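Local coordinates for coenzyme F420-dependent N(5),N(10)-methenyltetrahydromethanopterin reductase-related protein (Desulfurobacterium thermolithotrophum DSM 11699, PDB 6HUZ) that binds the iron-guanylylpyridinol cofactor and, as a bacterial [Fe]-hydrogenase paralog of the HmdII type, uses tetrahydrofolate derivatives as substrates, at residues Gly93-Thr96 against Phe97-Glu101; Glu256-Ile259 against Lys260-Val264; Tyr221-Ser224 against Arg225-Lys229. All coordinates share one frame; numbering follows the deposited sequence.

Contact 1: Gly93-Thr96 against Phe97-Glu101; sequences GGVT and FKIAE. With FE9 (iron-guanylyl pyridinol cofactor), chain B.
V95 turns CG1 trans to its backbone nitrogen (chi1 -180°), while I99 carries CG1 trans to its carbonyl carbon (chi1 -63°); these rotations lay the two branched side chains side by side, one turn apart at the start of helix 95-103. This helix is the crossover of a beta-alpha-beta unit in the Rossmann-like N-terminal domain, between strands 84-87 and 112-115. CG1 of V95 packs on CD1 of I99 at 3.7 Å, and both methyls cover the cofactor's guanine, with I99 CD1 3.4 Å from N1A and V95 CG1 3.7 Å from N7A. G94, whose positive phi suits glycine, is the N-cap residue, and its O receives K98 N at 3.0 Å. The next two helical bonds are straighter, I99 N to V95 O and A100 N to T96 O. Behind them T96 OG1 is hydrogen-bonded to T89 OG1, and the F97 ring stacks on Y127. Shortening I99 to an alanine is likely to strip the contact from N1A and leave V95 CG1 without its neighbour. K98 brings NZ to the guanine carbonyl, where it makes a weak hydrogen bond of 3.2 Å with O6A.

Contact 2: Glu256-Ile259 against Lys260-Val264; sequences EGLI and KLLNV. With NA (sodium ion), chain I.
L261 N donates to G257 O at 2.8 Å, the shortest of four successive i to i+4 bonds that run through the last turns of helix 232-262. K260 N reaches E256 O and L262 N reaches L258 O, both at 3.1 Å, but N263 N makes only a weak hydrogen bond to I259 O, at 3.3 Å. Water 2 gives I259 O a second donor, at 2.9 Å, and accepts from V264 N at 3.0 Å, bridging the end of one helix to the start of helix 264-271. N263 leaves the helix with a positive phi of 75°, and its OD1 takes the hydrogen of A266 N. K260 NZ is hydrogen-bonded to A305 O. On another side of the helix, L258 CD1 presses on L262 CD1 at 3.4 Å, tighter than usual for two methyls, while F214 and V202 of the second subunit pack on these leucines. E256 holds CG between its backbone N and carbonyl carbon (chi1 70°) and sends OE1 to the sodium ion at 3.0 Å. Water 3, K356 O and E236 OE2 of the second subunit also bind that ion. The segment joins an intersubunit sodium site to a helix-to-helix junction with an asparagine N-cap.

Contact 3: Tyr221-Ser224 against Arg225-Lys229; sequences YKVS and RDILK. With GUE (5,10-Methenyltetrahydrofolate), chain C.
K222 lays its CG over one face of the R225 guanidinium, 3.6 Å from NH2, while the carboxylate carbon CG of D226 lies at the edge of the same group, in its plane. The Y221 ring approaches obliquely: its plane stands 74° from that of the guanidinium, with CE2 3.8 Å from R225 NH1 and OH equally near R225 CD. Two nitrogens grip D226 side-on. NH2 meets OD2 at 3.1 Å on its syn side, almost straight, and NE meets OD1 at 2.7 Å from above the carboxylate plane, in a salt bridge between sequence neighbours. The bend at chi3 of R225 (73°), after two extended torsions, swings the guanidinium back beside K222. NH1 faces the second subunit, forming a salt bridge with E300 and a hydrogen bond to T297 O there; Y221 OH shares E300 OE2 of that subunit, which probably fixes both side chains across the dimer interface.

The backbone beneath is the C-terminal end of helix 207-228, which widens into a pi-type turn. R225 N and D226 N keep the alpha pattern, bonding to Y221 O and K222 O. V223 O then accepts twice, from I227 N at 2.8 Å and L228 N at 3.1 Å, and K229 N turns back weakly to S224 O. S224 OG is satisfied within the helix by Y220 O. K229, with positive phi, is the first residue past the helix and lies beside the methenyltetrahydrofolate. L228 O is hydrogen-bonded to Y13 OH of the second subunit, and K17 NZ and G203 O of that subunit are hydrogen-bonded to the ligand. L228 CD2 lies 3.7 Å from the ligand's C9.

In the fold
Contact 1 comes first along the chain, in the crossover helix between strands 84-87 and 112-115 of the Rossmann-like, cofactor-binding domain. Contact 3 follows, ending helix 207-228 ahead of helix 232-262, and contact 2 then carries helix 232-262 into helix 264-271. All three are local to consecutive residues and close no long loop; they lie in series without nesting or crossing. Contact 1 is about 49 Å from contact 3, centre to centre, and on the opposite side of the chain's centre. Contacts 2 and 3, with centres about 28 Å apart, both belong to the methylene-tetrahydromethanopterin dehydrogenase region and both pack against the second subunit, so they tie the helical part of the chain to its dimer mate.

Contact 1: Gly93-Thr96 against Phe97-Glu101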
loop_
_atom_site.group_PDB
_atom_site.type_symbol
_atom_site.label_atom_id
_atom_site.label_comp_id
_atom_site.label_asym_id
_atom_site.label_seq_id
_atom_site.Cartn_x
_atom_site.Cartn_y
_atom_site.Cartn_z
ATOM N N GLY A 93 -20.154 -12.307 -12.736
ATOM C CA GLY A 93 -20.733 -11.044 -13.161
ATOM C C GLY A 93 -22.246 -10.985 -13.229
ATOM O O GLY A 93 -22.903 -11.923 -13.696
ATOM N N GLY A 94 -22.778 -9.859 -12.749
ATOM C CA GLY A 94 -24.201 -9.537 -12.749
ATOM C C GLY A 94 -25.195 -10.377 -11.977
ATOM O O GLY A 94 -26.355 -9.982 -11.908
ATOM N N VAL A 95 -24.796 -11.510 -11.382
ATOM C CA VAL A 95 -25.754 -12.349 -10.644
ATOM C C VAL A 95 -26.293 -11.628 -9.373
ATOM O O VAL A 95 -27.500 -11.651 -9.133
ATOM C CB VAL A 95 -25.160 -13.734 -10.297
ATOM C CG1 VAL A 95 -26.174 -14.580 -9.542
ATOM C CG2 VAL A 95 -24.682 -14.463 -11.554
ATOM N N THR A 96 -25.383 -11.004 -8.576
ATOM C CA THR A 96 -25.741 -10.279 -7.356
ATOM C C THR A 96 -26.631 -9.078 -7.698
ATOM O O THR A 96 -27.642 -8.859 -7.034
ATOM C CB THR A 96 -24.477 -9.875 -6.589
ATOM O OG1 THR A 96 -23.744 -11.061 -6.264
ATOM C CG2 THR A 96 -24.790 -9.114 -5.307
ATOM N N PHE A 97 -26.274 -8.316 -8.742
ATOM C CA PHE A 97 -27.068 -7.159 -9.174
ATOM C C PHE A 97 -28.472 -7.585 -9.553
ATOM O O PHE A 97 -29.451 -6.946 -9.176
ATOM C CB PHE A 97 -26.415 -6.498 -10.415
ATOM C CG PHE A 97 -25.119 -5.752 -10.187
ATOM C CD1 PHE A 97 -24.881 -5.084 -8.997
ATOM C CD2 PHE A 97 -24.166 -5.661 -11.189
ATOM C CE1 PHE A 97 -23.704 -4.375 -8.799
ATOM C CE2 PHE A 97 -22.994 -4.944 -10.991
ATOM C CZ PHE A 97 -22.767 -4.308 -9.793
ATOM N N LYS A 98 -28.574 -8.663 -10.320
ATOM C CA LYS A 98 -29.862 -9.161 -10.762
ATOM C C LYS A 98 -30.765 -9.483 -9.574
ATOM O O LYS A 98 -31.891 -8.991 -9.509
ATOM C CB LYS A 98 -29.659 -10.403 -11.647
ATOM C CG LYS A 98 -30.920 -10.871 -12.369
ATOM C CD LYS A 98 -31.120 -12.387 -12.266
ATOM C CE LYS A 98 -31.808 -12.781 -10.981
ATOM N NZ LYS A 98 -31.738 -14.243 -10.726
ATOM N N ILE A 99 -30.269 -10.300 -8.631
ATOM C CA ILE A 99 -31.049 -10.702 -7.455
ATOM C C ILE A 99 -31.492 -9.485 -6.654
ATOM O O ILE A 99 -32.670 -9.377 -6.308
ATOM C CB ILE A 99 -30.242 -11.703 -6.573
ATOM C CG1 ILE A 99 -29.948 -13.008 -7.337
ATOM C CG2 ILE A 99 -30.984 -12.023 -5.281
ATOM C CD1 ILE A 99 -28.687 -13.678 -6.939
ATOM N N ALA A 100 -30.550 -8.568 -6.344
ATOM C CA ALA A 100 -30.865 -7.367 -5.568
ATOM C C ALA A 100 -31.934 -6.493 -6.242
ATOM O O ALA A 100 -32.824 -5.973 -5.576
ATOM C CB ALA A 100 -29.602 -6.563 -5.352
ATOM N N GLU A 101 -31.852 -6.336 -7.558
ATOM C CA GLU A 101 -32.811 -5.509 -8.281
ATOM C C GLU A 101 -34.186 -6.164 -8.317
ATOM O O GLU A 101 -35.206 -5.481 -8.262
ATOM C CB GLU A 101 -32.297 -5.300 -9.709
ATOM C CG GLU A 101 -32.941 -4.157 -10.474
ATOM C CD GLU A 101 -32.098 -3.671 -11.642
ATOM O OE1 GLU A 101 -32.320 -2.524 -12.093
ATOM O OE2 GLU A 101 -31.213 -4.431 -12.103
HETATM O O2 FE9 B . -15.750 -18.051 -1.021
HETATM FE FE FE9 B . -16.566 -15.778 1.116
HETATM C C1F FE9 B . -16.929 -17.249 2.146
HETATM O O1F FE9 B . -17.157 -18.154 2.786
HETATM C C2F FE9 B . -15.863 -14.963 2.603
HETATM O O2F FE9 B . -15.465 -14.460 3.533
HETATM C C8 FE9 B . -18.269 -14.959 1.355
HETATM O O18 FE9 B . -18.548 -14.293 2.336
HETATM C C7 FE9 B . -19.305 -15.140 0.258
HETATM C C6 FE9 B . -18.744 -16.185 -0.664
HETATM N N1 FE9 B . -17.438 -16.635 -0.411
HETATM C C5 FE9 B . -19.559 -16.717 -1.768
HETATM C C5M FE9 B . -20.934 -16.163 -2.012
HETATM C C4 FE9 B . -18.970 -17.751 -2.634
HETATM C C3 FE9 B . -17.582 -18.220 -2.365
HETATM C C3M FE9 B . -16.920 -19.290 -3.195
HETATM C C2 FE9 B . -16.836 -17.621 -1.195
HETATM O O3P FE9 B . -19.714 -18.166 -3.696
HETATM P P1 FE9 B . -20.529 -19.560 -3.729
HETATM O O1P FE9 B . -19.986 -20.464 -2.728
HETATM O O2P FE9 B . -20.242 -20.231 -5.173
HETATM O "O5'" FE9 B . -22.054 -19.183 -3.461
HETATM C "C5'" FE9 B . -22.857 -18.514 -4.421
HETATM C "C4'" FE9 B . -24.238 -19.154 -4.342
HETATM O "O4'" FE9 B . -25.150 -18.419 -5.149
HETATM C "C1'" FE9 B . -26.090 -19.339 -5.688
HETATM C "C2'" FE9 B . -25.246 -20.548 -6.031
HETATM O "O2'" FE9 B . -25.994 -21.762 -6.185
HETATM C "C3'" FE9 B . -24.265 -20.589 -4.866
HETATM O "O3'" FE9 B . -24.685 -21.465 -3.818
HETATM N N9A FE9 B . -26.822 -18.708 -6.802
HETATM C C4A FE9 B . -27.943 -18.055 -6.602
HETATM N N3A FE9 B . -28.711 -17.854 -5.506
HETATM C C2A FE9 B . -29.870 -17.177 -5.640
HETATM N N2A FE9 B . -30.587 -16.963 -4.514
HETATM N N1A FE9 B . -30.326 -16.697 -6.813
HETATM C C6A FE9 B . -29.673 -16.891 -7.972
HETATM O O6A FE9 B . -30.096 -16.426 -9.044
HETATM C C5A FE9 B . -28.387 -17.590 -7.923
HETATM N N7A FE9 B . -27.446 -17.959 -8.804
HETATM C C8A FE9 B . -26.497 -18.636 -8.107
HETATM O O HOH W 1 -14.538 -16.105 0.204
#

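Contact 2: Glu256-Ile259 against Lys260-Val264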
loop_
_atom_site.group_PDB
_atom_site.type_symbol
_atom_site.label_atom_id
_atom_site.label_comp_id
_atom_site.label_asym_id
_atom_site.label_seq_id
_atom_site.Cartn_x
_atom_site.Cartn_y
_atom_site.Cartn_z
ATOM N N GLU A 256 3.333 -7.783 -13.054
ATOM C CA GLU A 256 4.530 -7.870 -13.866
ATOM C C GLU A 256 5.196 -6.501 -13.934
ATOM O O GLU A 256 6.395 -6.436 -13.899
ATOM C CB GLU A 256 4.225 -8.454 -15.262
ATOM C CG GLU A 256 3.429 -7.562 -16.207
ATOM C CD GLU A 256 1.915 -7.723 -16.148
ATOM O OE1 GLU A 256 1.383 -8.016 -15.054
ATOM O OE2 GLU A 256 1.256 -7.553 -17.197
ATOM N N GLY A 257 4.416 -5.435 -14.002
ATOM C CA GLY A 257 4.951 -4.087 -14.057
ATOM C C GLY A 257 5.563 -3.719 -12.714
ATOM O O GLY A 257 6.646 -3.153 -12.658
ATOM N N LEU A 258 4.884 -4.071 -11.632
ATOM C CA LEU A 258 5.338 -3.825 -10.268
ATOM C C LEU A 258 6.720 -4.417 -10.066
ATOM O O LEU A 258 7.613 -3.749 -9.540
ATOM C CB LEU A 258 4.368 -4.505 -9.279
ATOM C CG LEU A 258 4.848 -4.470 -7.834
ATOM C CD1 LEU A 258 4.803 -3.060 -7.272
ATOM C CD2 LEU A 258 4.024 -5.402 -6.982
ATOM N N ILE A 259 6.884 -5.679 -10.472
ATOM C CA ILE A 259 8.153 -6.386 -10.322
ATOM C C ILE A 259 9.261 -5.742 -11.185
ATOM O O ILE A 259 10.350 -5.502 -10.677
ATOM C CB ILE A 259 7.979 -7.889 -10.646
ATOM C CG1 ILE A 259 7.088 -8.593 -9.579
ATOM C CG2 ILE A 259 9.339 -8.579 -10.768
ATOM C CD1 ILE A 259 6.416 -9.921 -10.083
ATOM N N LYS A 260 8.991 -5.463 -12.474
ATOM C CA LYS A 260 10.002 -4.865 -13.348
ATOM C C LYS A 260 10.394 -3.453 -12.925
ATOM O O LYS A 260 11.575 -3.098 -12.956
ATOM C CB LYS A 260 9.490 -4.808 -14.792
ATOM C CG LYS A 260 10.492 -4.217 -15.789
ATOM C CD LYS A 260 11.727 -5.090 -15.930
ATOM C CE LYS A 260 12.425 -4.895 -17.258
ATOM N NZ LYS A 260 11.596 -5.346 -18.413
ATOM N N LEU A 261 9.428 -2.636 -12.569
ATOM C CA LEU A 261 9.769 -1.268 -12.197
ATOM C C LEU A 261 10.413 -1.099 -10.819
ATOM O O LEU A 261 11.325 -0.299 -10.715
ATOM C CB LEU A 261 8.548 -0.377 -12.365
ATOM C CG LEU A 261 8.059 -0.316 -13.833
ATOM C CD1 LEU A 261 6.614 0.156 -13.904
ATOM C CD2 LEU A 261 8.978 0.560 -14.680
ATOM N N LEU A 262 9.986 -1.821 -9.770
ATOM C CA LEU A 262 10.633 -1.606 -8.462
ATOM C C LEU A 262 12.067 -2.165 -8.408
ATOM O O LEU A 262 12.938 -1.591 -7.728
ATOM C CB LEU A 262 9.807 -2.225 -7.319
ATOM C CG LEU A 262 8.559 -1.479 -6.905
ATOM C CD1 LEU A 262 7.809 -2.251 -5.821
ATOM C CD2 LEU A 262 8.913 -0.088 -6.384
ATOM N N ASN A 263 12.304 -3.288 -9.113
ATOM C CA ASN A 263 13.596 -3.987 -9.161
ATOM C C ASN A 263 13.815 -4.753 -7.837
ATOM O O ASN A 263 14.183 -4.181 -6.796
ATOM C CB ASN A 263 14.784 -3.060 -9.516
ATOM C CG ASN A 263 16.049 -3.854 -9.832
ATOM O OD1 ASN A 263 16.356 -4.850 -9.173
ATOM N ND2 ASN A 263 16.822 -3.449 -10.832
ATOM N N VAL A 264 13.585 -6.059 -7.886
ATOM C CA VAL A 264 13.721 -6.936 -6.705
ATOM C C VAL A 264 15.170 -6.880 -6.152
ATOM O O VAL A 264 15.392 -6.781 -4.946
ATOM C CB VAL A 264 13.320 -8.385 -7.096
ATOM C CG1 VAL A 264 13.757 -9.392 -6.044
ATOM C CG2 VAL A 264 11.814 -8.487 -7.330
HETATM NA NA NA I . -1.600 -8.082 -14.963
HETATM O O HOH W 2 12.753 -7.080 -10.605
HETATM O O HOH W 3 -2.686 -10.099 -16.482
#

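Contact 3: Tyr221-Ser224 against Arg225-Lys229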
loop_
_atom_site.group_PDB
_atom_site.type_symbol
_atom_site.label_atom_id
_atom_site.label_comp_id
_atom_site.label_asym_id
_atom_site.label_seq_id
_atom_site.Cartn_x
_atom_site.Cartn_y
_atom_site.Cartn_z
ATOM N N TYR A 221 7.536 1.631 11.852
ATOM C CA TYR A 221 7.325 2.734 12.783
ATOM C C TYR A 221 8.160 2.484 14.058
ATOM O O TYR A 221 8.798 3.410 14.571
ATOM C CB TYR A 221 5.816 2.821 13.141
ATOM C CG TYR A 221 5.546 3.588 14.406
ATOM C CD1 TYR A 221 5.387 4.962 14.386
ATOM C CD2 TYR A 221 5.451 2.939 15.630
ATOM C CE1 TYR A 221 5.147 5.680 15.549
ATOM C CE2 TYR A 221 5.218 3.647 16.801
ATOM C CZ TYR A 221 5.077 5.021 16.757
ATOM O OH TYR A 221 4.832 5.745 17.895
ATOM N N LYS A 222 8.154 1.237 14.587
ATOM C CA LYS A 222 8.942 0.946 15.816
ATOM C C LYS A 222 10.457 1.126 15.574
ATOM O O LYS A 222 11.151 1.667 16.432
ATOM C CB LYS A 222 8.634 -0.469 16.328
ATOM C CG LYS A 222 7.307 -0.551 17.088
ATOM C CD LYS A 222 6.613 -1.883 16.893
ATOM C CE LYS A 222 7.409 -3.060 17.388
ATOM N NZ LYS A 222 7.232 -4.237 16.507
ATOM N N VAL A 223 10.976 0.684 14.404
ATOM C CA VAL A 223 12.408 0.859 14.095
ATOM C C VAL A 223 12.693 2.359 13.999
ATOM O O VAL A 223 13.695 2.832 14.509
ATOM C CB VAL A 223 12.804 0.165 12.770
ATOM C CG1 VAL A 223 14.248 0.514 12.384
ATOM C CG2 VAL A 223 12.639 -1.341 12.876
ATOM N N SER A 224 11.812 3.116 13.335
ATOM C CA SER A 224 11.976 4.576 13.186
ATOM C C SER A 224 11.977 5.326 14.526
ATOM O O SER A 224 12.815 6.194 14.744
ATOM C CB SER A 224 10.855 5.139 12.315
ATOM O OG SER A 224 11.076 4.705 10.987
ATOM N N ARG A 225 11.036 4.995 15.401
ATOM C CA ARG A 225 10.876 5.607 16.722
ATOM C C ARG A 225 12.031 5.269 17.657
ATOM O O ARG A 225 12.577 6.160 18.320
ATOM C CB ARG A 225 9.537 5.098 17.350
ATOM C CG ARG A 225 9.267 5.430 18.843
ATOM C CD ARG A 225 8.141 4.555 19.462
ATOM N NE ARG A 225 8.565 3.167 19.696
ATOM C CZ ARG A 225 7.763 2.148 20.002
ATOM N NH1 ARG A 225 6.456 2.338 20.129
ATOM N NH2 ARG A 225 8.262 0.928 20.180
ATOM N N ASP A 226 12.398 3.984 17.730
ATOM C CA ASP A 226 13.446 3.514 18.649
ATOM C C ASP A 226 14.873 3.475 18.163
ATOM O O ASP A 226 15.745 3.682 18.979
ATOM C CB ASP A 226 13.163 2.085 19.116
ATOM C CG ASP A 226 11.829 1.869 19.772
ATOM O OD1 ASP A 226 11.238 2.863 20.258
ATOM O OD2 ASP A 226 11.363 0.708 19.792
ATOM N N ILE A 227 15.129 3.135 16.894
ATOM C CA ILE A 227 16.501 3.009 16.430
ATOM C C ILE A 227 16.971 4.187 15.586
ATOM O O ILE A 227 18.027 4.730 15.881
ATOM C CB ILE A 227 16.646 1.639 15.703
ATOM C CG1 ILE A 227 16.251 0.477 16.664
ATOM C CG2 ILE A 227 18.053 1.469 15.217
ATOM C CD1 ILE A 227 16.126 -0.890 16.047
ATOM N N LEU A 228 16.226 4.587 14.546
ATOM C CA LEU A 228 16.667 5.720 13.735
ATOM C C LEU A 228 16.486 7.037 14.486
ATOM O O LEU A 228 17.242 7.983 14.256
ATOM C CB LEU A 228 15.863 5.783 12.440
ATOM C CG LEU A 228 16.094 4.590 11.515
ATOM C CD1 LEU A 228 15.275 4.745 10.251
ATOM C CD2 LEU A 228 17.595 4.461 11.196
ATOM N N LYS A 229 15.474 7.098 15.364
ATOM C CA LYS A 229 15.148 8.306 16.139
ATOM C C LYS A 229 14.762 9.468 15.170
ATOM O O LYS A 229 15.165 10.625 15.339
ATOM C CB LYS A 229 16.263 8.656 17.133
ATOM C CG LYS A 229 16.254 7.707 18.345
ATOM C CD LYS A 229 17.644 7.527 18.956
ATOM C CE LYS A 229 17.626 6.678 20.203
ATOM N NZ LYS A 229 19.004 6.421 20.713
HETATM N N1 GUE C . 18.834 2.057 4.631
HETATM C C2 GUE C . 18.278 2.469 3.460
HETATM N N3 GUE C . 17.913 3.735 3.230
HETATM C C4 GUE C . 18.073 4.709 4.109
HETATM C C6 GUE C . 20.082 4.940 7.343
HETATM C "C1'" GUE C . 17.224 10.143 9.852
HETATM C "C2'" GUE C . 16.360 9.421 9.018
HETATM C "C3'" GUE C . 16.782 8.222 8.436
HETATM C "C4'" GUE C . 18.081 7.736 8.659
HETATM C "C5'" GUE C . 18.947 8.484 9.474
HETATM O O4 GUE C . 17.723 5.873 3.818
HETATM C C4A GUE C . 18.704 4.351 5.397
HETATM N N5 GUE C . 18.919 5.180 6.499
HETATM C C7 GUE C . 19.854 3.523 7.855
HETATM N N8 GUE C . 19.642 2.564 6.775
HETATM C C8A GUE C . 19.071 2.949 5.607
HETATM N N2 GUE C . 18.062 1.521 2.515
HETATM C C9 GUE C . 19.751 5.861 8.528
HETATM N N10 GUE C . 18.576 6.569 8.027
HETATM C "C6'" GUE C . 18.514 9.669 10.066
HETATM C C11 GUE C . 16.781 11.443 10.490
HETATM O O11 GUE C . 15.594 11.718 10.577
HETATM N N GUE C . 17.717 12.293 10.930
HETATM C CA GUE C . 17.398 13.643 11.397
HETATM C C GUE C . 18.173 14.701 10.637
HETATM O OX1 GUE C . 19.286 14.404 10.132
HETATM O OX2 GUE C . 17.692 15.849 10.515
HETATM C CB GUE C . 17.599 13.784 12.910
HETATM C CG GUE C . 18.052 12.491 13.599
HETATM C CD GUE C . 18.378 12.687 15.074
HETATM O OE1 GUE C . 17.928 11.843 15.896
HETATM O OE2 GUE C . 19.093 13.668 15.414
HETATM C C1 GUE C . 18.126 6.080 6.934
#